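Local coordinates for protein flavin prenyltransferase PAD1, mitochondrial (Aspergillus niger, PDB 6QLG) that probably makes the prenylated FMN cofactor of a ferulic acid decarboxylase, joining a dimethylallyl group to N5 and C6 of the flavin without a metal, at residues 142-145 with 146-149. Residues are numbered along the deposited sequence; the frame is centred on the assembly and turned at random.
Sequences ISRT and ADVM. With FMN (flavin mononucleotide), chain T.
The guanidinium of R144 lies between a flavin and V148, one turn further along helix 141-151. FMN N1 sits 3.3 Å from NH2 of R144, over one face near the rim of the group, while CG2 of V148 covers the opposite face, close to its centre and 3.8 Å from CZ of R144. With CG anti to the backbone N (chi1 175°) and a bend at chi2, the arginine chain runs out from the helix and lays its flat end against the isoalloxazine. D147 meets it obliquely: OD2 of D147 lies 3.2 Å from NH1 of R144 in a salt bridge, the two planes 30° apart. In the second subunit, E162 pairs with NH2 of R144 and H169 hydrogen-bonds to OD2 of D147; the two salt bridges to R144 should together restrict rotation of its guanidinium. Towards the sheet, T145 and M149 run side by side, CG2 of T145 to CE of M149 3.8 Å, against M120 of strand 119-125, and OG1 of T145 hydrogen-bonds to the carbonyl O of L141. Helix 141-151 of this Rossmann-like UbiX/PAD1 flavoprotein fold thus packs on the sheet while R144 borders both FMN and dimethylallyl diphosphate in an active site at a subunit interface.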
ATOM      1  N   ILE B 142     -12.589  -6.428  28.426  1.00 19.50           N
ATOM      2  CA  ILE B 142     -11.152  -6.365  28.168  1.00 17.43           C
ATOM      3  C   ILE B 142     -10.877  -5.625  26.863  1.00 19.89           C
ATOM      4  O   ILE B 142     -10.067  -4.693  26.818  1.00 20.50           O
ATOM      5  CB  ILE B 142     -10.544  -7.779  28.159  1.00 20.81           C
ATOM      6  CG1 ILE B 142     -10.477  -8.336  29.581  1.00 17.10           C
ATOM      7  CG2 ILE B 142      -9.157  -7.762  27.528  1.00 13.10           C
ATOM      8  CD1 ILE B 142      -9.968  -9.756  29.664  1.00 17.97           C
ATOM      9  N   SER B 143     -11.561  -6.016  25.786  1.00 17.97           N
ATOM     10  CA  SER B 143     -11.290  -5.400  24.489  1.00 21.13           C
ATOM     11  C   SER B 143     -11.801  -3.965  24.435  1.00 18.83           C
ATOM     12  O   SER B 143     -11.165  -3.098  23.826  1.00 21.02           O
ATOM     13  CB  SER B 143     -11.896  -6.246  23.367  1.00 17.92           C
ATOM     14  OG  SER B 143     -13.238  -6.599  23.648  1.00 19.47           O
ATOM     15  N   ARG B 144     -12.939  -3.687  25.081  1.00 21.09           N
ATOM     16  CA  ARG B 144     -13.452  -2.319  25.104  1.00 22.78           C
ATOM     17  C   ARG B 144     -12.521  -1.390  25.872  1.00 22.57           C
ATOM     18  O   ARG B 144     -12.237  -0.275  25.419  1.00 21.32           O
ATOM     19  CB  ARG B 144     -14.856  -2.286  25.707  1.00 24.08           C
ATOM     20  CG  ARG B 144     -15.434  -0.882  25.887  1.00 25.25           C
ATOM     21  CD  ARG B 144     -15.503  -0.114  24.570  1.00 28.16           C
ATOM     22  NE  ARG B 144     -16.046   1.231  24.747  1.00 29.15           N
ATOM     23  CZ  ARG B 144     -15.977   2.196  23.833  1.00 29.82           C
ATOM     24  NH1 ARG B 144     -15.382   1.975  22.669  1.00 31.12           N
ATOM     25  NH2 ARG B 144     -16.501   3.388  24.084  1.00 32.23           N
ATOM     26  N   THR B 145     -12.036  -1.829  27.035  1.00 21.89           N
ATOM     27  CA  THR B 145     -11.138  -0.983  27.814  1.00 20.19           C
ATOM     28  C   THR B 145      -9.837  -0.725  27.062  1.00 19.55           C
ATOM     29  O   THR B 145      -9.320   0.398  27.070  1.00 20.42           O
ATOM     30  CB  THR B 145     -10.865  -1.616  29.179  1.00 23.47           C
ATOM     31  OG1 THR B 145     -12.110  -1.879  29.839  1.00 22.27           O
ATOM     32  CG2 THR B 145     -10.041  -0.676  30.045  1.00 19.25           C
ATOM     33  N   ALA B 146      -9.299  -1.750  26.394  1.00 18.39           N
ATOM     34  CA  ALA B 146      -8.122  -1.541  25.556  1.00 20.07           C
ATOM     35  C   ALA B 146      -8.424  -0.578  24.414  1.00 22.16           C
ATOM     36  O   ALA B 146      -7.617   0.308  24.109  1.00 20.15           O
ATOM     37  CB  ALA B 146      -7.621  -2.876  25.008  1.00 19.33           C
ATOM     38  N   ASP B 147      -9.583  -0.745  23.769  1.00 21.85           N
ATOM     39  CA  ASP B 147     -10.008   0.187  22.729  1.00 20.65           C
ATOM     40  C   ASP B 147     -10.054   1.614  23.262  1.00 24.85           C
ATOM     41  O   ASP B 147      -9.678   2.564  22.564  1.00 23.68           O
ATOM     42  CB  ASP B 147     -11.377  -0.236  22.190  1.00 21.54           C
ATOM     43  CG  ASP B 147     -11.760   0.488  20.912  1.00 27.01           C
ATOM     44  OD1 ASP B 147     -11.129   0.230  19.864  1.00 22.22           O
ATOM     45  OD2 ASP B 147     -12.705   1.305  20.954  1.00 25.17           O
ATOM     46  N   VAL B 148     -10.495   1.779  24.512  1.00 21.97           N
ATOM     47  CA  VAL B 148     -10.556   3.102  25.124  1.00 22.54           C
ATOM     48  C   VAL B 148      -9.155   3.623  25.432  1.00 22.59           C
ATOM     49  O   VAL B 148      -8.859   4.804  25.215  1.00 24.34           O
ATOM     50  CB  VAL B 148     -11.440   3.055  26.382  1.00 26.45           C
ATOM     51  CG1 VAL B 148     -11.279   4.325  27.194  1.00 24.56           C
ATOM     52  CG2 VAL B 148     -12.895   2.848  25.992  1.00 24.35           C
ATOM     53  N   MET B 149      -8.272   2.757  25.942  1.00 18.16           N
ATOM     54  CA  MET B 149      -6.893   3.170  26.197  1.00 21.57           C
ATOM     55  C   MET B 149      -6.232   3.704  24.931  1.00 25.56           C
ATOM     56  O   MET B 149      -5.514   4.712  24.973  1.00 22.14           O
ATOM     57  CB  MET B 149      -6.080   2.001  26.760  1.00 18.78           C
ATOM     58  CG  MET B 149      -6.567   1.460  28.096  1.00 20.58           C
ATOM     59  SD  MET B 149      -6.236   2.563  29.485  1.00 25.07           S
ATOM     60  CE  MET B 149      -7.202   1.768  30.772  1.00 27.63           C
TER
HETATM   61  N1  FMN T 301     -19.334   2.399  22.757  1.00 30.54           N
HETATM   62  C2  FMN T 301     -19.027   3.248  21.714  1.00 27.64           C
HETATM   63  O2  FMN T 301     -18.306   2.850  20.803  1.00 24.52           O
HETATM   64  N3  FMN T 301     -19.527   4.536  21.701  1.00 29.52           N
HETATM   65  C4  FMN T 301     -20.340   4.979  22.731  1.00 31.94           C
HETATM   66  O4  FMN T 301     -20.795   6.128  22.730  1.00 29.01           O
HETATM   67  C4A FMN T 301     -20.649   4.122  23.781  1.00 30.89           C
HETATM   68  N5  FMN T 301     -21.460   4.569  24.800  1.00 29.58           N
HETATM   69  C5A FMN T 301     -21.774   3.724  25.846  1.00 35.79           C
HETATM   70  C6  FMN T 301     -22.594   4.172  26.880  1.00 38.52           C
HETATM   71  C7  FMN T 301     -22.904   3.315  27.928  1.00 46.07           C
HETATM   72  C7M FMN T 301     -23.784   3.786  29.044  1.00 44.95           C
HETATM   73  C8  FMN T 301     -22.402   2.017  27.947  1.00 42.84           C
HETATM   74  C8M FMN T 301     -22.749   1.105  29.089  1.00 41.12           C
HETATM   75  C9  FMN T 301     -21.584   1.573  26.914  1.00 35.85           C
HETATM   76  C9A FMN T 301     -21.268   2.424  25.862  1.00 35.53           C
HETATM   77  N10 FMN T 301     -20.456   1.978  24.831  1.00 32.86           N
HETATM   78  C10 FMN T 301     -20.143   2.829  23.791  1.00 27.00           C
HETATM   79  C1' FMN T 301     -19.891   0.586  24.833  1.00 31.20           C
HETATM   80  C2' FMN T 301     -20.712  -0.373  23.981  1.00 30.35           C
HETATM   81  O2' FMN T 301     -21.995  -0.509  24.545  1.00 32.73           O
HETATM   82  C3' FMN T 301     -20.031  -1.735  23.954  1.00 30.44           C
HETATM   83  O3' FMN T 301     -18.892  -1.703  23.121  1.00 28.43           O
HETATM   84  C4' FMN T 301     -20.976  -2.814  23.440  1.00 29.99           C
HETATM   85  O4' FMN T 301     -20.273  -4.032  23.340  1.00 28.87           O
HETATM   86  C5' FMN T 301     -21.524  -2.493  22.052  1.00 28.86           C
HETATM   87  O5' FMN T 301     -22.367  -3.559  21.664  1.00 28.84           O
HETATM   88  P   FMN T 301     -23.444  -3.425  20.471  1.00 26.03           P
HETATM   89  O1P FMN T 301     -23.798  -4.807  19.968  1.00 23.41           O
HETATM   90  O2P FMN T 301     -24.672  -2.730  21.009  1.00 22.88           O
HETATM   91  O3P FMN T 301     -22.845  -2.628  19.332  1.00 26.20           O